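Local coordinates for protein ten1 (PDB 3KF6) that pairs with Stn1 in an Rpa2-Rpa3-like complex, binds single-stranded telomeric DNA and is required for telomere maintenance, at residues A7-I15 with Y94-Q102; V47-P56 with R73-I83. One frame throughout, in Å; residues are numbered along the deposited sequence.

Contact 1 of 2, residues A7-I15 with Y94-Q102; sequences AKLIFINQI and YRQMVSERQ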
ATOM      1  N   ALA B   7      -2.673  -6.160  -2.840  1.00 15.17           N
ATOM      2  CA  ALA B   7      -2.110  -7.211  -2.005  1.00 14.84           C
ATOM      3  C   ALA B   7      -2.855  -7.380  -0.680  1.00 16.26           C
ATOM      4  O   ALA B   7      -3.402  -6.418  -0.125  1.00 16.76           O
ATOM      5  CB  ALA B   7      -0.630  -6.918  -1.739  1.00 16.65           C
ATOM      6  N   LYS B   8      -2.911  -8.618  -0.195  1.00 15.28           N
ATOM      7  CA  LYS B   8      -3.536  -8.909   1.091  1.00 16.85           C
ATOM      8  C   LYS B   8      -2.419  -8.853   2.121  1.00 16.18           C
ATOM      9  O   LYS B   8      -1.444  -9.604   2.027  1.00 16.58           O
ATOM     10  CB  LYS B   8      -4.155 -10.310   1.106  1.00 20.37           C
ATOM     11  CG  LYS B   8      -5.563 -10.373   0.551  1.00 27.87           C
ATOM     12  CD  LYS B   8      -6.080 -11.806   0.533  1.00 30.14           C
ATOM     13  CE  LYS B   8      -6.082 -12.443   1.916  1.00 32.29           C
ATOM     14  NZ  LYS B   8      -6.467 -13.890   1.841  1.00 33.83           N
ATOM     15  N   LEU B   9      -2.554  -7.957   3.091  1.00 14.29           N
ATOM     16  CA  LEU B   9      -1.559  -7.800   4.143  1.00 15.27           C
ATOM     17  C   LEU B   9      -1.793  -8.875   5.194  1.00 16.22           C
ATOM     18  O   LEU B   9      -2.810  -8.861   5.887  1.00 16.61           O
ATOM     19  CB  LEU B   9      -1.683  -6.406   4.761  1.00 15.53           C
ATOM     20  CG  LEU B   9      -0.694  -6.026   5.860  1.00 16.42           C
ATOM     21  CD1 LEU B   9       0.734  -6.053   5.317  1.00 17.39           C
ATOM     22  CD2 LEU B   9      -1.049  -4.631   6.374  1.00 18.98           C
ATOM     23  N   ILE B  10      -0.840  -9.796   5.322  1.00 15.43           N
ATOM     24  CA  ILE B  10      -0.979 -10.906   6.265  1.00 16.11           C
ATOM     25  C   ILE B  10       0.316 -11.261   6.991  1.00 16.55           C
ATOM     26  O   ILE B  10       1.361 -10.670   6.751  1.00 15.41           O
ATOM     27  CB  ILE B  10      -1.422 -12.176   5.532  1.00 16.95           C
ATOM     28  CG1 ILE B  10      -0.365 -12.552   4.489  1.00 20.06           C
ATOM     29  CG2 ILE B  10      -2.767 -11.957   4.858  1.00 20.11           C
ATOM     30  CD1 ILE B  10      -0.614 -13.892   3.816  1.00 20.24           C
ATOM     31  N   PHE B  11       0.227 -12.241   7.887  1.00 16.90           N
ATOM     32  CA  PHE B  11       1.397 -12.727   8.599  1.00 17.95           C
ATOM     33  C   PHE B  11       1.826 -13.972   7.843  1.00 17.88           C
ATOM     34  O   PHE B  11       1.026 -14.570   7.124  1.00 17.71           O
ATOM     35  CB  PHE B  11       1.052 -13.123  10.040  1.00 20.55           C
ATOM     36  CG  PHE B  11       0.622 -11.977  10.899  1.00 20.70           C
ATOM     37  CD1 PHE B  11      -0.724 -11.780  11.186  1.00 22.69           C
ATOM     38  CD2 PHE B  11       1.558 -11.089  11.414  1.00 23.05           C
ATOM     39  CE1 PHE B  11      -1.132 -10.710  11.981  1.00 23.49           C
ATOM     40  CE2 PHE B  11       1.160 -10.016  12.207  1.00 22.89           C
ATOM     41  CZ  PHE B  11      -0.190  -9.828  12.492  1.00 22.64           C
ATOM     42  N   ILE B  12       3.086 -14.364   7.991  1.00 18.01           N
ATOM     43  CA  ILE B  12       3.560 -15.552   7.304  1.00 19.03           C
ATOM     44  C   ILE B  12       2.730 -16.771   7.695  1.00 20.28           C
ATOM     45  O   ILE B  12       2.440 -17.624   6.855  1.00 20.50           O
ATOM     46  CB  ILE B  12       5.054 -15.802   7.600  1.00 18.68           C
ATOM     47  CG1 ILE B  12       5.895 -14.783   6.817  1.00 17.37           C
ATOM     48  CG2 ILE B  12       5.442 -17.236   7.222  1.00 20.54           C
ATOM     49  CD1 ILE B  12       7.387 -14.900   7.052  1.00 19.44           C
ATOM     50  N   ASN B  13       2.328 -16.840   8.962  1.00 22.06           N
ATOM     51  CA  ASN B  13       1.534 -17.967   9.439  1.00 25.21           C
ATOM     52  C   ASN B  13       0.148 -18.061   8.797  1.00 24.91           C
ATOM     53  O   ASN B  13      -0.575 -19.032   9.029  1.00 26.43           O
ATOM     54  CB  ASN B  13       1.392 -17.916  10.968  1.00 26.33           C
ATOM     55  CG  ASN B  13       0.645 -16.689  11.452  1.00 28.67           C
ATOM     56  OD1 ASN B  13      -0.473 -16.416  11.019  1.00 29.90           O
ATOM     57  ND2 ASN B  13       1.259 -15.947  12.371  1.00 31.49           N
ATOM     58  N   GLN B  14      -0.225 -17.066   7.996  1.00 24.38           N
ATOM     59  CA  GLN B  14      -1.533 -17.068   7.339  1.00 22.69           C
ATOM     60  C   GLN B  14      -1.438 -17.365   5.847  1.00 24.06           C
ATOM     61  O   GLN B  14      -2.451 -17.488   5.164  1.00 24.21           O
ATOM     62  CB  GLN B  14      -2.235 -15.716   7.518  1.00 23.03           C
ATOM     63  CG  GLN B  14      -2.465 -15.299   8.957  1.00 23.03           C
ATOM     64  CD  GLN B  14      -3.027 -13.893   9.053  1.00 25.77           C
ATOM     65  OE1 GLN B  14      -2.458 -12.950   8.499  1.00 24.27           O
ATOM     66  NE2 GLN B  14      -4.148 -13.745   9.755  1.00 23.47           N
ATOM     67  N   ILE B  15      -0.219 -17.475   5.334  1.00 24.16           N
ATOM     68  CA  ILE B  15      -0.040 -17.733   3.914  1.00 23.40           C
ATOM     69  C   ILE B  15      -0.773 -18.984   3.434  1.00 25.73           C
ATOM     70  O   ILE B  15      -1.370 -18.977   2.359  1.00 23.09           O
ATOM     71  CB  ILE B  15       1.458 -17.840   3.557  1.00 23.62           C
ATOM     72  CG1 ILE B  15       2.123 -16.476   3.766  1.00 23.90           C
ATOM     73  CG2 ILE B  15       1.624 -18.289   2.114  1.00 24.16           C
ATOM     74  CD1 ILE B  15       3.629 -16.478   3.571  1.00 21.99           C
ATOM     75  N   TYR B  94       4.023  -3.029  14.322  1.00 16.57           N
ATOM     76  CA  TYR B  94       3.662  -3.525  12.999  1.00 15.92           C
ATOM     77  C   TYR B  94       2.657  -4.678  13.087  1.00 16.77           C
ATOM     78  O   TYR B  94       1.641  -4.680  12.386  1.00 17.20           O
ATOM     79  CB  TYR B  94       4.912  -3.983  12.240  1.00 15.56           C
ATOM     80  CG  TYR B  94       4.604  -4.775  10.988  1.00 17.41           C
ATOM     81  CD1 TYR B  94       4.519  -6.165  11.027  1.00 15.43           C
ATOM     82  CD2 TYR B  94       4.351  -4.136   9.775  1.00 16.48           C
ATOM     83  CE1 TYR B  94       4.188  -6.900   9.898  1.00 18.90           C
ATOM     84  CE2 TYR B  94       4.019  -4.864   8.633  1.00 16.66           C
ATOM     85  CZ  TYR B  94       3.940  -6.247   8.707  1.00 15.35           C
ATOM     86  OH  TYR B  94       3.605  -6.975   7.588  1.00 17.76           O
ATOM     87  N   ARG B  95       2.916  -5.664  13.945  1.00 16.74           N
ATOM     88  CA  ARG B  95       1.974  -6.771  14.030  1.00 18.14           C
ATOM     89  C   ARG B  95       0.634  -6.319  14.599  1.00 17.08           C
ATOM     90  O   ARG B  95      -0.410  -6.828  14.207  1.00 17.84           O
ATOM     91  CB  ARG B  95       2.554  -7.938  14.841  1.00 22.49           C
ATOM     92  CG  ARG B  95       2.903  -7.661  16.272  1.00 28.80           C
ATOM     93  CD  ARG B  95       3.356  -8.965  16.922  1.00 32.84           C
ATOM     94  NE  ARG B  95       3.503  -8.833  18.362  1.00 39.02           N
ATOM     95  CZ  ARG B  95       4.664  -8.784  19.001  1.00 36.93           C
ATOM     96  NH1 ARG B  95       5.810  -8.862  18.336  1.00 37.81           N
ATOM     97  NH2 ARG B  95       4.671  -8.658  20.316  1.00 41.61           N
ATOM     98  N   GLN B  96       0.667  -5.347  15.504  1.00 16.85           N
ATOM     99  CA  GLN B  96      -0.560  -4.818  16.088  1.00 17.55           C
ATOM    100  C   GLN B  96      -1.439  -4.231  14.983  1.00 17.66           C
ATOM    101  O   GLN B  96      -2.634  -4.505  14.920  1.00 18.05           O
ATOM    102  CB  GLN B  96      -0.232  -3.738  17.122  1.00 17.84           C
ATOM    103  CG  GLN B  96      -1.443  -2.940  17.626  1.00 19.38           C
ATOM    104  CD  GLN B  96      -1.058  -1.880  18.645  1.00 18.73           C
ATOM    105  OE1 GLN B  96      -0.083  -1.158  18.464  1.00 22.81           O
ATOM    106  NE2 GLN B  96      -1.837  -1.775  19.719  1.00 25.26           N
ATOM    107  N   MET B  97      -0.840  -3.444  14.094  1.00 17.11           N
ATOM    108  CA  MET B  97      -1.606  -2.831  13.015  1.00 17.31           C
ATOM    109  C   MET B  97      -2.065  -3.816  11.945  1.00 16.72           C
ATOM    110  O   MET B  97      -3.136  -3.642  11.369  1.00 18.52           O
ATOM    111  CB  MET B  97      -0.817  -1.689  12.367  1.00 17.10           C
ATOM    112  CG  MET B  97      -0.460  -0.558  13.325  1.00 20.56           C
ATOM    113  SD  MET B  97      -1.827  -0.020  14.394  1.00 20.83           S
ATOM    114  CE  MET B  97      -0.901   0.577  15.821  1.00 23.82           C
ATOM    115  N   VAL B  98      -1.261  -4.840  11.657  1.00 16.71           N
ATOM    116  CA  VAL B  98      -1.659  -5.830  10.664  1.00 15.59           C
ATOM    117  C   VAL B  98      -2.903  -6.533  11.196  1.00 16.93           C
ATOM    118  O   VAL B  98      -3.856  -6.764  10.459  1.00 17.49           O
ATOM    119  CB  VAL B  98      -0.566  -6.901  10.417  1.00 17.35           C
ATOM    120  CG1 VAL B  98      -1.132  -8.042   9.572  1.00 16.25           C
ATOM    121  CG2 VAL B  98       0.621  -6.278   9.709  1.00 14.79           C
ATOM    122  N   SER B  99      -2.875  -6.872  12.480  1.00 18.68           N
ATOM    123  CA  SER B  99      -4.006  -7.539  13.108  1.00 18.50           C
ATOM    124  C   SER B  99      -5.233  -6.644  13.116  1.00 17.89           C
ATOM    125  O   SER B  99      -6.322  -7.089  12.772  1.00 18.85           O
ATOM    126  CB  SER B  99      -3.665  -7.953  14.542  1.00 21.88           C
ATOM    127  OG  SER B  99      -2.818  -9.086  14.548  1.00 27.26           O
ATOM    128  N   GLU B 100      -5.055  -5.379  13.491  1.00 18.61           N
ATOM    129  CA  GLU B 100      -6.180  -4.448  13.529  1.00 19.31           C
ATOM    130  C   GLU B 100      -6.816  -4.264  12.158  1.00 19.14           C
ATOM    131  O   GLU B 100      -8.037  -4.217  12.035  1.00 19.90           O
ATOM    132  CB  GLU B 100      -5.740  -3.087  14.075  1.00 21.35           C
ATOM    133  CG  GLU B 100      -5.562  -3.050  15.571  1.00 27.07           C
ATOM    134  CD  GLU B 100      -6.806  -3.525  16.303  1.00 27.46           C
ATOM    135  OE1 GLU B 100      -6.785  -4.653  16.837  1.00 32.09           O
ATOM    136  OE2 GLU B 100      -7.807  -2.776  16.330  1.00 31.76           O
ATOM    137  N   ARG B 101      -5.990  -4.157  11.122  1.00 18.91           N
ATOM    138  CA  ARG B 101      -6.527  -3.985   9.779  1.00 18.77           C
ATOM    139  C   ARG B 101      -7.366  -5.172   9.330  1.00 19.42           C
ATOM    140  O   ARG B 101      -8.296  -5.012   8.548  1.00 21.45           O
ATOM    141  CB  ARG B 101      -5.401  -3.744   8.768  1.00 17.78           C
ATOM    142  CG  ARG B 101      -4.756  -2.391   8.920  1.00 19.07           C
ATOM    143  CD  ARG B 101      -3.927  -2.053   7.714  1.00 17.74           C
ATOM    144  NE  ARG B 101      -4.726  -2.049   6.488  1.00 18.51           N
ATOM    145  CZ  ARG B 101      -4.242  -1.723   5.295  1.00 18.74           C
ATOM    146  NH1 ARG B 101      -2.969  -1.371   5.172  1.00 16.62           N
ATOM    147  NH2 ARG B 101      -5.022  -1.768   4.220  1.00 17.22           N
ATOM    148  N   GLN B 102      -7.037  -6.365   9.813  1.00 19.80           N
ATOM    149  CA  GLN B 102      -7.793  -7.555   9.436  1.00 21.02           C
ATOM    150  C   GLN B 102      -9.102  -7.616  10.218  1.00 23.42           C
ATOM    151  O   GLN B 102     -10.107  -8.131   9.724  1.00 25.54           O
ATOM    152  CB  GLN B 102      -6.967  -8.825   9.707  1.00 19.73           C
ATOM    153  CG  GLN B 102      -5.703  -8.922   8.873  1.00 18.93           C
ATOM    154  CD  GLN B 102      -4.912 -10.198   9.130  1.00 20.21           C
ATOM    155  OE1 GLN B 102      -5.121 -10.893  10.125  1.00 22.45           O
ATOM    156  NE2 GLN B 102      -3.982 -10.497   8.236  1.00 20.07           N
TER
HETATM  157  O   HOH W   1       3.571  -9.749   7.896  1.00 16.74           O
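Gln14 and Gln102 both set CG anti to the carbonyl carbon (chi1 -59° and -64°) and run extended beyond it. These torsions bring the two side chains together from opposite directions, and their amides meet nearly coplanar, 29° apart. Two almost straight bonds join them. Gln102 NE2 donates a hydrogen bond to Gln14 OE1 at 2.9 Å, in the carbonyl plane and on a lone pair. Gln14 NE2 donates one back to Gln102 OE1 at 3.0 Å, tilted from that carbonyl plane. Gln102 NE2 also donates to Leu9 O at 3.1 Å, on a lone pair. A backbone carbonyl can only accept, which settles which end of the Gln102 amide is nitrogen. Gln14 OE1 accepts a second hydrogen bond from Phe11 N at 2.8 Å, which ties the Phe11-Gln14 turn to the same pair. A leucine in place of Gln14 would probably leave the Gln102 amide gripped by Leu9 O alone and Phe11 N without its side-chain acceptor.

Here the C-terminal helix 91-103, which follows the OB-fold barrel, leans on the N-terminal segment. Val98 points at that segment and divides its methyls. CG1 lies over one face of the Phe11 ring, a CH-pi contact 3.8 Å from the centroid. CG2 meets the Leu9 side chain, with Leu9 CG 4.1 Å away. Ser99 OG and Arg95 O sit at the edge of the Phe11 ring, near its plane. One water bridges Ile10 O, to which it donates, and Tyr94 OH. Leu9 CD2 lies 4.0 Å from Arg101 NH1, but the guanidinium belongs to the subunit interface: NH1 bonds Asp72 O of the Stn1 chain, and the group makes a cation-pi contact with Trp136 of that chain. Leu9 packs on the same tryptophan.

Contact 2 of 2, residues V47-P56 with R73-I83; sequences VTCDVTVVLP and RQDGIVDVLLI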
ATOM      1  N   VAL B  47       8.200 -19.648   5.258  1.00 21.36           N
ATOM      2  CA  VAL B  47       7.733 -19.678   3.884  1.00 21.96           C
ATOM      3  C   VAL B  47       8.929 -19.640   2.952  1.00 23.11           C
ATOM      4  O   VAL B  47       9.942 -18.998   3.246  1.00 22.34           O
ATOM      5  CB  VAL B  47       6.798 -18.477   3.566  1.00 21.49           C
ATOM      6  CG1 VAL B  47       7.532 -17.174   3.771  1.00 20.93           C
ATOM      7  CG2 VAL B  47       6.286 -18.573   2.136  1.00 21.98           C
ATOM      8  N   THR B  48       8.816 -20.351   1.840  1.00 23.28           N
ATOM      9  CA  THR B  48       9.870 -20.391   0.844  1.00 24.96           C
ATOM     10  C   THR B  48       9.527 -19.362  -0.227  1.00 25.11           C
ATOM     11  O   THR B  48       8.456 -19.415  -0.834  1.00 25.21           O
ATOM     12  CB  THR B  48       9.978 -21.794   0.218  1.00 27.09           C
ATOM     13  OG1 THR B  48      10.517 -22.699   1.186  1.00 30.03           O
ATOM     14  CG2 THR B  48      10.870 -21.768  -1.016  1.00 30.69           C
ATOM     15  N   CYS B  49      10.438 -18.423  -0.443  1.00 24.03           N
ATOM     16  CA  CYS B  49      10.230 -17.366  -1.421  1.00 25.08           C
ATOM     17  C   CYS B  49      11.181 -17.481  -2.603  1.00 26.88           C
ATOM     18  O   CYS B  49      12.397 -17.523  -2.430  1.00 27.58           O
ATOM     19  CB  CYS B  49      10.409 -16.000  -0.758  1.00 23.81           C
ATOM     20  SG  CYS B  49       9.257 -15.684   0.611  1.00 23.97           S
ATOM     21  N   ASP B  50      10.611 -17.527  -3.802  1.00 27.93           N
ATOM     22  CA  ASP B  50      11.395 -17.624  -5.027  1.00 28.24           C
ATOM     23  C   ASP B  50      11.766 -16.214  -5.468  1.00 28.91           C
ATOM     24  O   ASP B  50      10.903 -15.435  -5.861  1.00 26.55           O
ATOM     25  CB  ASP B  50      10.572 -18.303  -6.122  1.00 29.41           C
ATOM     26  CG  ASP B  50      11.351 -18.487  -7.416  1.00 30.46           C
ATOM     27  OD1 ASP B  50      12.119 -17.574  -7.793  1.00 33.07           O
ATOM     28  OD2 ASP B  50      11.182 -19.541  -8.063  1.00 32.61           O
ATOM     29  N   VAL B  51      13.053 -15.888  -5.406  1.00 30.17           N
ATOM     30  CA  VAL B  51      13.518 -14.559  -5.789  1.00 34.19           C
ATOM     31  C   VAL B  51      14.422 -14.603  -7.012  1.00 37.53           C
ATOM     32  O   VAL B  51      15.149 -13.648  -7.288  1.00 38.70           O
ATOM     33  CB  VAL B  51      14.293 -13.887  -4.633  1.00 34.93           C
ATOM     34  CG1 VAL B  51      13.354 -13.617  -3.464  1.00 33.76           C
ATOM     35  CG2 VAL B  51      15.448 -14.785  -4.190  1.00 34.86           C
ATOM     36  N   THR B  52      14.362 -15.711  -7.744  1.00 40.19           N
ATOM     37  CA  THR B  52      15.175 -15.899  -8.939  1.00 43.56           C
ATOM     38  C   THR B  52      15.079 -14.752  -9.947  1.00 45.11           C
ATOM     39  O   THR B  52      16.086 -14.355 -10.530  1.00 46.39           O
ATOM     40  CB  THR B  52      14.799 -17.212  -9.658  1.00 43.33           C
ATOM     41  OG1 THR B  52      14.959 -18.313  -8.758  1.00 43.19           O
ATOM     42  CG2 THR B  52      15.690 -17.430 -10.874  1.00 44.70           C
ATOM     43  N   VAL B  53      13.879 -14.219 -10.153  1.00 46.99           N
ATOM     44  CA  VAL B  53      13.699 -13.133 -11.111  1.00 48.77           C
ATOM     45  C   VAL B  53      13.945 -11.751 -10.512  1.00 49.14           C
ATOM     46  O   VAL B  53      14.106 -10.771 -11.238  1.00 49.32           O
ATOM     47  CB  VAL B  53      12.276 -13.131 -11.715  1.00 49.10           C
ATOM     48  CG1 VAL B  53      12.000 -14.456 -12.419  1.00 49.67           C
ATOM     49  CG2 VAL B  53      11.236 -12.861 -10.636  1.00 49.78           C
ATOM     50  N   VAL B  54      13.981 -11.667  -9.186  1.00 50.04           N
ATOM     51  CA  VAL B  54      14.190 -10.384  -8.523  1.00 50.15           C
ATOM     52  C   VAL B  54      15.397 -10.403  -7.582  1.00 49.98           C
ATOM     53  O   VAL B  54      15.291 -10.070  -6.401  1.00 49.75           O
ATOM     54  CB  VAL B  54      12.912  -9.962  -7.751  1.00 50.54           C
ATOM     55  CG1 VAL B  54      12.603 -10.976  -6.660  1.00 51.53           C
ATOM     56  CG2 VAL B  54      13.080  -8.562  -7.174  1.00 50.91           C
ATOM     57  N   LEU B  55      16.551 -10.789  -8.118  1.00 49.47           N
ATOM     58  CA  LEU B  55      17.775 -10.843  -7.325  1.00 49.06           C
ATOM     59  C   LEU B  55      18.226  -9.457  -6.871  1.00 48.21           C
ATOM     60  O   LEU B  55      18.501  -8.584  -7.691  1.00 47.95           O
ATOM     61  CB  LEU B  55      18.900 -11.507  -8.125  1.00 50.02           C
ATOM     62  CG  LEU B  55      19.093 -13.018  -7.958  1.00 50.81           C
ATOM     63  CD1 LEU B  55      17.797 -13.751  -8.226  1.00 50.76           C
ATOM     64  CD2 LEU B  55      20.180 -13.494  -8.908  1.00 50.99           C
ATOM     65  N   PRO B  56      18.299  -9.241  -5.548  1.00 47.62           N
ATOM     66  CA  PRO B  56      18.722  -7.952  -4.992  1.00 47.04           C
ATOM     67  C   PRO B  56      20.142  -7.601  -5.423  1.00 46.26           C
ATOM     68  O   PRO B  56      20.986  -8.483  -5.580  1.00 46.60           O
ATOM     69  CB  PRO B  56      18.616  -8.179  -3.485  1.00 47.42           C
ATOM     70  CG  PRO B  56      17.498  -9.169  -3.376  1.00 47.62           C
ATOM     71  CD  PRO B  56      17.828 -10.141  -4.481  1.00 47.47           C
ATOM     72  N   ARG B  73       2.265 -19.453  -4.855  1.00 28.97           N
ATOM     73  CA  ARG B  73       2.381 -20.464  -5.906  1.00 31.48           C
ATOM     74  C   ARG B  73       1.601 -21.705  -5.482  1.00 32.13           C
ATOM     75  O   ARG B  73       0.841 -22.281  -6.261  1.00 34.54           O
ATOM     76  CB  ARG B  73       3.853 -20.822  -6.128  1.00 30.48           C
ATOM     77  CG  ARG B  73       4.081 -21.919  -7.152  1.00 32.74           C
ATOM     78  CD  ARG B  73       5.510 -22.441  -7.103  1.00 33.09           C
ATOM     79  NE  ARG B  73       6.499 -21.426  -7.453  1.00 32.83           N
ATOM     80  CZ  ARG B  73       7.809 -21.650  -7.499  1.00 33.59           C
ATOM     81  NH1 ARG B  73       8.286 -22.855  -7.214  1.00 32.61           N
ATOM     82  NH2 ARG B  73       8.642 -20.674  -7.833  1.00 32.79           N
ATOM     83  N   GLN B  74       1.813 -22.103  -4.233  1.00 33.04           N
ATOM     84  CA  GLN B  74       1.149 -23.243  -3.614  1.00 34.69           C
ATOM     85  C   GLN B  74       1.494 -23.135  -2.133  1.00 34.56           C
ATOM     86  O   GLN B  74       2.262 -22.253  -1.743  1.00 33.95           O
ATOM     87  CB  GLN B  74       1.656 -24.569  -4.202  1.00 36.27           C
ATOM     88  CG  GLN B  74       3.152 -24.777  -4.099  1.00 37.83           C
ATOM     89  CD  GLN B  74       3.602 -26.113  -4.652  1.00 40.37           C
ATOM     90  OE1 GLN B  74       3.311 -27.163  -4.082  1.00 42.50           O
ATOM     91  NE2 GLN B  74       4.315 -26.079  -5.773  1.00 41.03           N
ATOM     92  N   ASP B  75       0.938 -24.005  -1.298  1.00 34.93           N
ATOM     93  CA  ASP B  75       1.232 -23.920   0.126  1.00 35.66           C
ATOM     94  C   ASP B  75       2.733 -23.856   0.394  1.00 35.21           C
ATOM     95  O   ASP B  75       3.513 -24.624  -0.171  1.00 36.03           O
ATOM     96  CB  ASP B  75       0.627 -25.105   0.884  1.00 38.14           C
ATOM     97  CG  ASP B  75      -0.889 -25.069   0.908  1.00 41.43           C
ATOM     98  OD1 ASP B  75      -1.458 -23.978   1.134  1.00 41.92           O
ATOM     99  OD2 ASP B  75      -1.514 -26.132   0.716  1.00 43.40           O
ATOM    100  N   GLY B  76       3.125 -22.911   1.244  1.00 33.70           N
ATOM    101  CA  GLY B  76       4.522 -22.750   1.613  1.00 31.69           C
ATOM    102  C   GLY B  76       5.471 -22.129   0.602  1.00 30.08           C
ATOM    103  O   GLY B  76       6.666 -22.020   0.878  1.00 29.75           O
ATOM    104  N   ILE B  77       4.967 -21.714  -0.557  1.00 26.91           N
ATOM    105  CA  ILE B  77       5.840 -21.123  -1.569  1.00 27.08           C
ATOM    106  C   ILE B  77       5.243 -19.859  -2.183  1.00 25.77           C
ATOM    107  O   ILE B  77       4.090 -19.840  -2.616  1.00 26.70           O
ATOM    108  CB  ILE B  77       6.153 -22.147  -2.689  1.00 28.64           C
ATOM    109  CG1 ILE B  77       7.309 -21.653  -3.566  1.00 28.54           C
ATOM    110  CG2 ILE B  77       4.922 -22.389  -3.520  1.00 32.57           C
ATOM    111  CD1 ILE B  77       6.960 -20.538  -4.518  1.00 32.59           C
ATOM    112  N   VAL B  78       6.051 -18.805  -2.220  1.00 23.27           N
ATOM    113  CA  VAL B  78       5.631 -17.520  -2.760  1.00 21.36           C
ATOM    114  C   VAL B  78       6.584 -17.020  -3.842  1.00 22.31           C
ATOM    115  O   VAL B  78       7.803 -17.028  -3.657  1.00 22.19           O
ATOM    116  CB  VAL B  78       5.574 -16.442  -1.647  1.00 20.80           C
ATOM    117  CG1 VAL B  78       5.357 -15.068  -2.266  1.00 20.18           C
ATOM    118  CG2 VAL B  78       4.465 -16.765  -0.649  1.00 20.36           C
ATOM    119  N   ASP B  79       6.026 -16.595  -4.969  1.00 22.44           N
ATOM    120  CA  ASP B  79       6.821 -16.043  -6.061  1.00 22.87           C
ATOM    121  C   ASP B  79       6.938 -14.546  -5.787  1.00 22.04           C
ATOM    122  O   ASP B  79       5.950 -13.814  -5.861  1.00 22.64           O
ATOM    123  CB  ASP B  79       6.131 -16.277  -7.409  1.00 26.10           C
ATOM    124  CG  ASP B  79       6.376 -17.669  -7.954  1.00 30.26           C
ATOM    125  OD1 ASP B  79       7.558 -18.026  -8.156  1.00 34.05           O
ATOM    126  OD2 ASP B  79       5.394 -18.405  -8.184  1.00 34.16           O
ATOM    127  N   VAL B  80       8.146 -14.093  -5.471  1.00 22.12           N
ATOM    128  CA  VAL B  80       8.368 -12.688  -5.145  1.00 21.56           C
ATOM    129  C   VAL B  80       8.314 -11.706  -6.306  1.00 22.53           C
ATOM    130  O   VAL B  80       8.874 -11.953  -7.377  1.00 23.41           O
ATOM    131  CB  VAL B  80       9.719 -12.501  -4.419  1.00 19.56           C
ATOM    132  CG1 VAL B  80       9.915 -11.038  -4.054  1.00 19.83           C
ATOM    133  CG2 VAL B  80       9.757 -13.373  -3.169  1.00 19.89           C
ATOM    134  N   LEU B  81       7.644 -10.578  -6.071  1.00 21.20           N
ATOM    135  CA  LEU B  81       7.505  -9.518  -7.063  1.00 21.30           C
ATOM    136  C   LEU B  81       8.252  -8.265  -6.611  1.00 21.81           C
ATOM    137  O   LEU B  81       8.828  -7.541  -7.423  1.00 22.16           O
ATOM    138  CB  LEU B  81       6.023  -9.174  -7.269  1.00 22.63           C
ATOM    139  CG  LEU B  81       5.117 -10.311  -7.749  1.00 25.12           C
ATOM    140  CD1 LEU B  81       3.674  -9.839  -7.767  1.00 26.56           C
ATOM    141  CD2 LEU B  81       5.551 -10.770  -9.125  1.00 27.07           C
ATOM    142  N   LEU B  82       8.229  -8.005  -5.307  1.00 20.44           N
ATOM    143  CA  LEU B  82       8.911  -6.844  -4.746  1.00 19.89           C
ATOM    144  C   LEU B  82       9.550  -7.178  -3.407  1.00 20.51           C
ATOM    145  O   LEU B  82       8.975  -7.907  -2.603  1.00 19.98           O
ATOM    146  CB  LEU B  82       7.929  -5.691  -4.528  1.00 19.19           C
ATOM    147  CG  LEU B  82       7.229  -5.053  -5.729  1.00 19.64           C
ATOM    148  CD1 LEU B  82       6.180  -4.078  -5.224  1.00 19.79           C
ATOM    149  CD2 LEU B  82       8.245  -4.343  -6.608  1.00 20.63           C
ATOM    150  N   ILE B  83      10.742  -6.630  -3.171  1.00 21.12           N
ATOM    151  CA  ILE B  83      11.450  -6.846  -1.916  1.00 23.05           C
ATOM    152  C   ILE B  83      11.987  -5.508  -1.412  1.00 22.58           C
ATOM    153  O   ILE B  83      12.524  -4.714  -2.187  1.00 23.25           O
ATOM    154  CB  ILE B  83      12.669  -7.783  -2.083  1.00 25.65           C
ATOM    155  CG1 ILE B  83      12.265  -9.076  -2.779  1.00 27.45           C
ATOM    156  CG2 ILE B  83      13.273  -8.095  -0.714  1.00 25.91           C
ATOM    157  CD1 ILE B  83      13.454  -9.972  -3.094  1.00 29.63           C
TER
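Asp50 CG is anti to the backbone N (chi1 -178°), which sets its carboxylate beside that of Asp79. The two side chains point the same way, their carboxylates turned 48° apart. Arg73 links these like charges. It grips Asp79 side-on, NE to OD2 and NH2 to OD1, with both acceptors near the guanidinium plane. NH2 also makes a salt bridge to Asp50 OD2 at 2.8 Å, though the hydrogen bond within it is bent and weak. Here the carboxylate stands 64° from the guanidinium, which Asp50 meets at its edge. Ile77 CD1 lies over one face of the guanidinium, toward its rim. Asp50 OD1 accepts from Thr52 N, which makes an Asx turn, and also from Thr52 OG1, which comes from above the carboxylate plane.

Beneath these groups, strands 47-50 and 77-80 form the parallel pairing of the third and fifth strands of the OB-fold barrel. Thr48 N bonds Gly76 O, Val78 N bonds Thr48 O at 2.8 Å, and the pattern continues through Asp50 to Val80 N. Cys49 and Val78 share the other, buried face.

Apolar contact begins within the strands, where Cys49 CB meets Val80 CG2, and continues past them. Val51 and Val80 lie alongside each other, CG1 to CG2 at 3.6 Å. Val54 crosses Val80 at about a right angle, CG1 to CG1 at 3.7 Å. Ile83 runs across Val51, and its CD1 meets Pro56 CG at 4.1 Å.

Contact 2 is nested along the chain inside the loop closed by contact 1. Their centres are about 18 Å apart, on opposite sides of the chain's centre, yet both reach the same sheet. They touch through residues Ile12 and Ile15. Ile15 CD1 lies 3.7 Å from Val47 CG2, and Ile12 CD1 lies 4.0 Å from Val47 CG1. Ile15 CG2 also approaches Val78 CG2 at 4.2 Å. Strand 77-85 is followed by helix 91-103, so the chain passes from contact 2 to contact 1. Stn1 lies mainly against contact 1. At contact 2 it packs on Leu82 through Tyr55 of the Stn1 chain.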